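Local coordinates for catalase (Corynebacterium glutamicum, PDB 4B7H), which breaks down hydrogen peroxide to water and oxygen at a haem centre, binds NADPH at a separate site and is inhibited by nitric oxide, at residues A[227-232]-A[297-302]; A[468-473]-A[507-512]. All coordinates share one frame; numbering follows the deposited sequence.

Interaction 1: A[227-232]-A[297-302]; sequences KYHFKT and WSQKDY. With NDP (NADPH dihydro-nicotinamide-adenine-dinucleotide phosphate), chain H.
K227, on the strand 227-232, and W297, at the start of the loop segment 297-302, mark the nearest backbone approach, with CA atoms 8.5 Å apart, so side chains and cofactor fill the interval. The lysine chain lies over one face of the indole: CG sits above the six-membered ring, CD near the ring fusion, and CE 3.3 Å from the centroid of the five-membered ring, almost on its normal, a CH-pi contact. Extended from CB to CE, the chain turns at its last torsion (chi4 -70°), which leaves NZ over the same face in a cation-pi interaction while it hydrogen-bonds to S211 O and T213 OG1.

H229 has only a loose contact with the side chain of Q299, and the nicotinamide binds between strand and loop. The amide nitrogen N7N donates to W297 O over 2.9 Å, and the amide oxygen O7N lies in the plane of the H229 ring, 3.2 Å from CE1. The imidazole is tethered through NE2 to Q276. Two further bonds hold the nicotinamide-side phosphate: Q299 N donates almost straight (173°) to O1N, and S298 OG donates to O2N at 2.6 Å. The same hydroxyl accepts from K300 N, forming an ST turn that fixes it toward the phosphate. A barrel strand and a loop thus jointly hold the nicotinamide end of NADPH, as in the cofactor site of NADPH-binding haem catalases.

Interaction 2: A[468-473]-A[507-512]; sequences EKERLA and KELYLQ. With NDP (NADPH dihydro-nicotinamide-adenine-dinucleotide phosphate), chain H.
L509, on the helix segment 507-512, reaches across to A473 and E470 on the helix segment 468-473. Its CB leaves the backbone in the direction of the other helix, and CG follows, placed beside the backbone N and anti to the carbonyl carbon (chi1 -72°). At CG the branches divide: CD1, anti to CA (chi2 172°), continues into the interface, whereas CD2 makes no contact with 468-473. The methyl CD1 therefore carries the whole contact. It rests 3.8 Å from A473 C and 3.9 Å from A473 CB; with alanine there, the methyl can approach the helix backbone closely. The same methyl also has E470 OE2 at 3.9 Å, a van der Waals neighbour of the carboxylate.

E470 arrives from the flank. Its side chain curves so that the carboxylate reaches the border of the apolar patch, where OE2 forms a salt bridge with R505, one turn before L509. Charge pairing thus borders the leucine-alanine contact, and D474 and S477 of helix 466-479 also touch L509.

At the start of 468-473, the carboxylate of E468 reaches the adenine of NADPH, whose N6A donates to OE2 at 3.0 Å. The same helix packs against 500-514 and presents a carboxylate to the cofactor. This is helix-helix packing within the C-terminal helical domain of haem catalases, here adjoining the adenine end of the NADPH site.

Both segments of interaction 1 precede both segments of interaction 2 along the chain. Their centres are 29 Å apart, and their nearest atoms remain about 12 Å from each other. The first lies in the catalase core, joining strand 223-232 to the loop between strands 270-279 and 305-314 of the antiparallel sheet; the second joins helices 466-479 and 500-514 in the C-terminal helical region. What connects them is a single NADPH, gripped at its nicotinamide and neighbouring phosphate by the former and at its adenine by the latter. The example illustrates how a folded dinucleotide can serve two parts of a fold that do not touch at these contacts.

Interaction 1: A[227-232]-A[297-302]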
loop_
_atom_site.group_PDB
_atom_site.type_symbol
_atom_site.label_atom_id
_atom_site.label_comp_id
_atom_site.label_asym_id
_atom_site.label_seq_id
_atom_site.Cartn_x
_atom_site.Cartn_y
_atom_site.Cartn_z
ATOM N N LYS A 227 29.902 6.687 24.284
ATOM C CA LYS A 227 29.938 6.792 22.827
ATOM C C LYS A 227 30.658 5.576 22.255
ATOM O O LYS A 227 31.708 5.164 22.757
ATOM C CB LYS A 227 30.631 8.075 22.355
ATOM C CG LYS A 227 29.818 9.346 22.583
ATOM C CD LYS A 227 30.500 10.555 21.951
ATOM C CE LYS A 227 29.729 11.851 22.212
ATOM N NZ LYS A 227 28.420 11.942 21.480
ATOM N N TYR A 228 30.088 5.008 21.201
ATOM C CA TYR A 228 30.660 3.845 20.540
ATOM C C TYR A 228 31.607 4.219 19.415
ATOM O O TYR A 228 31.293 5.089 18.594
ATOM C CB TYR A 228 29.554 3.006 19.928
ATOM C CG TYR A 228 28.628 2.330 20.902
ATOM C CD1 TYR A 228 29.025 1.181 21.580
ATOM C CD2 TYR A 228 27.337 2.807 21.108
ATOM C CE1 TYR A 228 28.169 0.539 22.454
ATOM C CE2 TYR A 228 26.472 2.172 21.979
ATOM C CZ TYR A 228 26.892 1.036 22.647
ATOM O OH TYR A 228 26.027 0.395 23.503
ATOM N N HIS A 229 32.731 3.523 19.361
ATOM C CA HIS A 229 33.716 3.644 18.307
ATOM C C HIS A 229 34.076 2.281 17.775
ATOM O O HIS A 229 34.419 1.405 18.521
ATOM C CB HIS A 229 35.004 4.359 18.855
ATOM C CG HIS A 229 34.798 5.783 19.296
ATOM N ND1 HIS A 229 35.347 6.808 18.684
ATOM C CD2 HIS A 229 34.119 6.276 20.357
ATOM C CE1 HIS A 229 35.000 7.895 19.303
ATOM N NE2 HIS A 229 34.261 7.565 20.341
ATOM N N PHE A 230 33.956 2.101 16.471
ATOM C CA PHE A 230 34.289 0.843 15.821
ATOM C C PHE A 230 35.523 1.089 14.960
ATOM O O PHE A 230 35.441 1.732 13.905
ATOM C CB PHE A 230 33.096 0.341 14.996
ATOM C CG PHE A 230 31.805 0.299 15.778
ATOM C CD1 PHE A 230 31.673 -0.540 16.878
ATOM C CD2 PHE A 230 30.734 1.103 15.425
ATOM C CE1 PHE A 230 30.491 -0.577 17.609
ATOM C CE2 PHE A 230 29.550 1.069 16.150
ATOM C CZ PHE A 230 29.430 0.233 17.244
ATOM N N LYS A 231 36.677 0.617 15.434
ATOM C CA LYS A 231 37.953 1.010 14.844
ATOM C C LYS A 231 38.422 -0.041 13.841
ATOM O O LYS A 231 38.685 -1.194 14.203
ATOM C CB LYS A 231 39.009 1.258 15.933
ATOM C CG LYS A 231 38.575 2.258 17.016
ATOM C CD LYS A 231 38.312 3.653 16.465
ATOM C CE LYS A 231 39.592 4.315 15.967
ATOM N NZ LYS A 231 39.348 5.739 15.560
ATOM N N THR A 232 38.510 0.355 12.575
ATOM C CA THR A 232 38.789 -0.610 11.521
ATOM C C THR A 232 40.187 -1.215 11.623
ATOM O O THR A 232 41.178 -0.500 11.751
ATOM C CB THR A 232 38.603 -0.006 10.120
ATOM O OG1 THR A 232 39.099 -0.941 9.158
ATOM C CG2 THR A 232 39.358 1.314 9.985
ATOM N N TRP A 297 33.278 14.198 21.980
ATOM C CA TRP A 297 34.005 14.206 23.248
ATOM C C TRP A 297 35.471 14.009 22.919
ATOM O O TRP A 297 35.836 13.035 22.253
ATOM C CB TRP A 297 33.588 13.040 24.138
ATOM C CG TRP A 297 32.168 13.013 24.632
ATOM C CD1 TRP A 297 31.218 13.992 24.528
ATOM C CD2 TRP A 297 31.545 11.919 25.319
ATOM N NE1 TRP A 297 30.035 13.565 25.110
ATOM C CE2 TRP A 297 30.219 12.299 25.606
ATOM C CE3 TRP A 297 31.988 10.648 25.717
ATOM C CZ2 TRP A 297 29.328 11.453 26.271
ATOM C CZ3 TRP A 297 31.098 9.807 26.376
ATOM C CH2 TRP A 297 29.784 10.214 26.643
ATOM N N SER A 298 36.327 14.911 23.385
ATOM C CA SER A 298 37.749 14.757 23.117
ATOM C C SER A 298 38.292 13.444 23.679
ATOM O O SER A 298 37.992 13.071 24.821
ATOM C CB SER A 298 38.539 15.928 23.688
ATOM O OG SER A 298 39.928 15.689 23.529
ATOM N N GLN A 299 39.084 12.745 22.870
ATOM C CA GLN A 299 39.699 11.491 23.289
ATOM C C GLN A 299 40.843 11.728 24.268
ATOM O O GLN A 299 41.358 10.787 24.874
ATOM C CB GLN A 299 40.144 10.681 22.069
ATOM C CG GLN A 299 38.940 10.219 21.247
ATOM C CD GLN A 299 39.273 9.863 19.817
ATOM O OE1 GLN A 299 39.568 10.733 18.990
ATOM N NE2 GLN A 299 39.199 8.583 19.508
ATOM N N LYS A 300 41.227 12.991 24.434
ATOM C CA LYS A 300 42.183 13.352 25.476
ATOM C C LYS A 300 41.485 13.399 26.831
ATOM O O LYS A 300 42.104 13.159 27.864
ATOM C CB LYS A 300 42.836 14.699 25.173
ATOM C CG LYS A 300 43.414 14.792 23.776
ATOM C CD LYS A 300 44.257 16.043 23.609
ATOM C CE LYS A 300 44.364 16.452 22.148
ATOM N NZ LYS A 300 45.420 17.486 21.937
ATOM N N ASP A 301 40.193 13.717 26.822
ATOM C CA ASP A 301 39.411 13.751 28.047
ATOM C C ASP A 301 38.822 12.377 28.354
ATOM O O ASP A 301 38.761 11.963 29.513
ATOM C CB ASP A 301 38.296 14.795 27.937
ATOM C CG ASP A 301 38.828 16.206 27.723
ATOM O OD1 ASP A 301 39.844 16.574 28.359
ATOM O OD2 ASP A 301 38.222 16.954 26.918
ATOM N N TYR A 302 38.396 11.676 27.305
ATOM C CA TYR A 302 37.749 10.376 27.435
ATOM C C TYR A 302 38.351 9.414 26.421
ATOM O O TYR A 302 37.868 9.312 25.291
ATOM C CB TYR A 302 36.227 10.519 27.268
ATOM C CG TYR A 302 35.665 11.391 28.360
ATOM C CD1 TYR A 302 35.464 10.878 29.638
ATOM C CD2 TYR A 302 35.395 12.736 28.139
ATOM C CE1 TYR A 302 34.985 11.675 30.661
ATOM C CE2 TYR A 302 34.920 13.544 29.161
ATOM C CZ TYR A 302 34.715 13.003 30.418
ATOM O OH TYR A 302 34.245 13.804 31.436
HETATM P PA NDP H . 42.537 13.438 19.076
HETATM O O1A NDP H . 43.878 13.806 18.558
HETATM O O2A NDP H . 42.601 12.587 20.297
HETATM O O5B NDP H . 41.747 12.669 17.914
HETATM C C5B NDP H . 41.708 13.197 16.610
HETATM C C4B NDP H . 40.836 12.261 15.790
HETATM O O4B NDP H . 40.729 12.766 14.466
HETATM C C3B NDP H . 41.445 10.860 15.715
HETATM O O3B NDP H . 40.433 9.886 15.893
HETATM C C2B NDP H . 42.017 10.834 14.310
HETATM O O2B NDP H . 42.174 9.548 13.740
HETATM C C1B NDP H . 41.003 11.705 13.584
HETATM N N9A NDP H . 41.440 12.111 12.233
HETATM C C8A NDP H . 42.704 12.033 11.705
HETATM N N7A NDP H . 42.672 12.480 10.429
HETATM C C5A NDP H . 41.399 12.840 10.130
HETATM C C6A NDP H . 40.814 13.356 8.975
HETATM N N6A NDP H . 41.448 13.265 7.806
HETATM N N1A NDP H . 39.468 13.640 8.976
HETATM C C2A NDP H . 38.705 13.405 10.102
HETATM N N3A NDP H . 39.289 12.890 11.242
HETATM C C4A NDP H . 40.616 12.611 11.255
HETATM O O3 NDP H . 41.703 14.805 19.324
HETATM P PN NDP H . 40.188 14.883 19.882
HETATM O O1N NDP H . 39.652 13.519 20.155
HETATM O O2N NDP H . 40.192 15.920 20.941
HETATM O O5D NDP H . 39.374 15.496 18.635
HETATM C C5D NDP H . 39.941 16.535 17.858
HETATM C C4D NDP H . 39.155 16.683 16.571
HETATM O O4D NDP H . 39.263 15.483 15.832
HETATM C C3D NDP H . 37.674 16.895 16.846
HETATM O O3D NDP H . 37.353 18.277 16.918
HETATM C C2D NDP H . 37.009 16.183 15.681
HETATM O O2D NDP H . 36.798 17.091 14.636
HETATM C C1D NDP H . 38.032 15.159 15.198
HETATM N N1N NDP H . 37.629 13.777 15.537
HETATM C C2N NDP H . 37.208 13.507 16.807
HETATM C C3N NDP H . 36.819 12.238 17.204
HETATM C C7N NDP H . 36.357 12.052 18.612
HETATM O O7N NDP H . 35.420 11.049 18.881
HETATM N N7N NDP H . 36.817 12.846 19.574
HETATM C C4N NDP H . 36.836 11.056 16.257
HETATM C C5N NDP H . 37.314 11.461 14.892
HETATM C C6N NDP H . 37.679 12.776 14.598
HETATM P P2B NDP H . 43.588 8.773 13.833
HETATM O O1X NDP H . 44.655 9.678 13.252
HETATM O O2X NDP H . 43.862 8.463 15.289
HETATM O O3X NDP H . 43.444 7.494 13.027
#

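Interaction 2: A[468-473]-A[507-512]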
loop_
_atom_site.group_PDB
_atom_site.type_symbol
_atom_site.label_atom_id
_atom_site.label_comp_id
_atom_site.label_asym_id
_atom_site.label_seq_id
_atom_site.Cartn_x
_atom_site.Cartn_y
_atom_site.Cartn_z
ATOM N N GLU A 468 46.384 16.934 4.258
ATOM C CA GLU A 468 44.958 16.894 4.547
ATOM C C GLU A 468 44.344 18.287 4.515
ATOM O O GLU A 468 43.242 18.472 3.997
ATOM C CB GLU A 468 44.704 16.216 5.899
ATOM C CG GLU A 468 45.016 14.722 5.899
ATOM C CD GLU A 468 44.948 14.105 7.282
ATOM O OE1 GLU A 468 45.448 14.730 8.244
ATOM O OE2 GLU A 468 44.394 12.987 7.423
ATOM N N LYS A 469 45.066 19.271 5.048
ATOM C CA LYS A 469 44.579 20.644 5.073
ATOM C C LYS A 469 44.427 21.202 3.660
ATOM O O LYS A 469 43.429 21.866 3.346
ATOM C CB LYS A 469 45.503 21.525 5.915
ATOM C CG LYS A 469 45.441 21.197 7.390
ATOM C CD LYS A 469 46.637 21.748 8.133
ATOM C CE LYS A 469 46.486 23.220 8.413
ATOM N NZ LYS A 469 47.665 23.735 9.169
ATOM N N GLU A 470 45.405 20.922 2.805
ATOM C CA GLU A 470 45.361 21.405 1.430
ATOM C C GLU A 470 44.290 20.679 0.615
ATOM O O GLU A 470 43.509 21.317 -0.095
ATOM C CB GLU A 470 46.733 21.283 0.760
ATOM C CG GLU A 470 46.755 21.660 -0.724
ATOM C CD GLU A 470 46.536 23.144 -0.991
ATOM O OE1 GLU A 470 46.615 23.965 -0.044
ATOM O OE2 GLU A 470 46.296 23.498 -2.168
ATOM N N ARG A 471 44.243 19.351 0.719
ATOM C CA ARG A 471 43.204 18.597 0.013
ATOM C C ARG A 471 41.798 19.024 0.440
ATOM O O ARG A 471 40.892 19.101 -0.390
ATOM C CB ARG A 471 43.391 17.086 0.179
ATOM C CG ARG A 471 44.623 16.550 -0.537
ATOM C CD ARG A 471 44.653 15.028 -0.565
ATOM N NE ARG A 471 44.764 14.461 0.773
ATOM C CZ ARG A 471 45.908 14.299 1.431
ATOM N NH1 ARG A 471 47.058 14.681 0.881
ATOM N NH2 ARG A 471 45.899 13.766 2.645
ATOM N N LEU A 472 41.628 19.319 1.729
ATOM C CA LEU A 472 40.352 19.822 2.241
ATOM C C LEU A 472 39.914 21.075 1.485
ATOM O O LEU A 472 38.781 21.154 1.006
ATOM C CB LEU A 472 40.458 20.115 3.740
ATOM C CG LEU A 472 39.255 20.780 4.412
ATOM C CD1 LEU A 472 37.996 19.900 4.330
ATOM C CD2 LEU A 472 39.590 21.096 5.858
ATOM N N ALA A 473 40.808 22.053 1.366
ATOM C CA ALA A 473 40.483 23.287 0.652
ATOM C C ALA A 473 40.169 23.009 -0.815
ATOM O O ALA A 473 39.259 23.617 -1.396
ATOM C CB ALA A 473 41.626 24.293 0.775
ATOM N N LYS A 507 38.787 30.196 -0.824
ATOM C CA LYS A 507 38.415 31.245 -1.774
ATOM C C LYS A 507 39.425 31.342 -2.921
ATOM O O LYS A 507 39.039 31.488 -4.081
ATOM C CB LYS A 507 38.249 32.599 -1.076
ATOM C CG LYS A 507 37.824 33.722 -2.016
ATOM C CD LYS A 507 37.480 35.006 -1.260
ATOM C CE LYS A 507 37.044 36.099 -2.225
ATOM N NZ LYS A 507 36.601 37.347 -1.536
ATOM N N GLU A 508 40.712 31.256 -2.592
ATOM C CA GLU A 508 41.771 31.243 -3.601
ATOM C C GLU A 508 41.542 30.164 -4.652
ATOM O O GLU A 508 41.570 30.425 -5.858
ATOM C CB GLU A 508 43.111 30.935 -2.943
ATOM C CG GLU A 508 43.853 32.111 -2.394
ATOM C CD GLU A 508 45.334 31.823 -2.331
ATOM O OE1 GLU A 508 45.700 30.756 -1.788
ATOM O OE2 GLU A 508 46.126 32.642 -2.850
ATOM N N LEU A 509 41.345 28.935 -4.187
ATOM C CA LEU A 509 41.203 27.811 -5.096
ATOM C C LEU A 509 39.899 27.899 -5.868
ATOM O O LEU A 509 39.862 27.607 -7.060
ATOM C CB LEU A 509 41.300 26.494 -4.327
ATOM C CG LEU A 509 42.712 26.157 -3.833
ATOM C CD1 LEU A 509 42.706 24.938 -2.913
ATOM C CD2 LEU A 509 43.649 25.939 -5.023
ATOM N N TYR A 510 38.835 28.320 -5.191
ATOM C CA TYR A 510 37.544 28.473 -5.851
ATOM C C TYR A 510 37.627 29.450 -7.026
ATOM O O TYR A 510 37.139 29.165 -8.124
ATOM C CB TYR A 510 36.484 28.943 -4.859
ATOM C CG TYR A 510 35.160 29.254 -5.511
ATOM C CD1 TYR A 510 34.351 28.232 -6.006
ATOM C CD2 TYR A 510 34.713 30.567 -5.637
ATOM C CE1 TYR A 510 33.137 28.501 -6.611
ATOM C CE2 TYR A 510 33.489 30.849 -6.231
ATOM C CZ TYR A 510 32.709 29.807 -6.725
ATOM O OH TYR A 510 31.493 30.063 -7.324
ATOM N N LEU A 511 38.254 30.600 -6.800
ATOM C CA LEU A 511 38.360 31.604 -7.852
ATOM C C LEU A 511 39.281 31.170 -8.995
ATOM O O LEU A 511 39.064 31.552 -10.147
ATOM C CB LEU A 511 38.795 32.948 -7.275
ATOM C CG LEU A 511 37.737 33.594 -6.379
ATOM C CD1 LEU A 511 38.277 34.862 -5.750
ATOM C CD2 LEU A 511 36.459 33.873 -7.157
ATOM N N GLN A 512 40.296 30.370 -8.681
ATOM C CA GLN A 512 41.180 29.824 -9.716
ATOM C C GLN A 512 40.383 28.949 -10.681
ATOM O O GLN A 512 40.618 28.955 -11.891
ATOM C CB GLN A 512 42.284 28.974 -9.088
ATOM C CG GLN A 512 43.450 29.741 -8.500
ATOM C CD GLN A 512 44.488 28.820 -7.874
ATOM O OE1 GLN A 512 44.530 27.620 -8.159
ATOM N NE2 GLN A 512 45.328 29.379 -7.010
HETATM P PA NDP H . 42.537 13.438 19.076
HETATM O O1A NDP H . 43.878 13.806 18.558
HETATM O O2A NDP H . 42.601 12.587 20.297
HETATM O O5B NDP H . 41.747 12.669 17.914
HETATM C C5B NDP H . 41.708 13.197 16.610
HETATM C C4B NDP H . 40.836 12.261 15.790
HETATM O O4B NDP H . 40.729 12.766 14.466
HETATM C C3B NDP H . 41.445 10.860 15.715
HETATM O O3B NDP H . 40.433 9.886 15.893
HETATM C C2B NDP H . 42.017 10.834 14.310
HETATM O O2B NDP H . 42.174 9.548 13.740
HETATM C C1B NDP H . 41.003 11.705 13.584
HETATM N N9A NDP H . 41.440 12.111 12.233
HETATM C C8A NDP H . 42.704 12.033 11.705
HETATM N N7A NDP H . 42.672 12.480 10.429
HETATM C C5A NDP H . 41.399 12.840 10.130
HETATM C C6A NDP H . 40.814 13.356 8.975
HETATM N N6A NDP H . 41.448 13.265 7.806
HETATM N N1A NDP H . 39.468 13.640 8.976
HETATM C C2A NDP H . 38.705 13.405 10.102
HETATM N N3A NDP H . 39.289 12.890 11.242
HETATM C C4A NDP H . 40.616 12.611 11.255
HETATM O O3 NDP H . 41.703 14.805 19.324
HETATM P PN NDP H . 40.188 14.883 19.882
HETATM O O1N NDP H . 39.652 13.519 20.155
HETATM O O2N NDP H . 40.192 15.920 20.941
HETATM O O5D NDP H . 39.374 15.496 18.635
HETATM C C5D NDP H . 39.941 16.535 17.858
HETATM C C4D NDP H . 39.155 16.683 16.571
HETATM O O4D NDP H . 39.263 15.483 15.832
HETATM C C3D NDP H . 37.674 16.895 16.846
HETATM O O3D NDP H . 37.353 18.277 16.918
HETATM C C2D NDP H . 37.009 16.183 15.681
HETATM O O2D NDP H . 36.798 17.091 14.636
HETATM C C1D NDP H . 38.032 15.159 15.198
HETATM N N1N NDP H . 37.629 13.777 15.537
HETATM C C2N NDP H . 37.208 13.507 16.807
HETATM C C3N NDP H . 36.819 12.238 17.204
HETATM C C7N NDP H . 36.357 12.052 18.612
HETATM O O7N NDP H . 35.420 11.049 18.881
HETATM N N7N NDP H . 36.817 12.846 19.574
HETATM C C4N NDP H . 36.836 11.056 16.257
HETATM C C5N NDP H . 37.314 11.461 14.892
HETATM C C6N NDP H . 37.679 12.776 14.598
HETATM P P2B NDP H . 43.588 8.773 13.833
HETATM O O1X NDP H . 44.655 9.678 13.252
HETATM O O2X NDP H . 43.862 8.463 15.289
HETATM O O3X NDP H . 43.444 7.494 13.027
#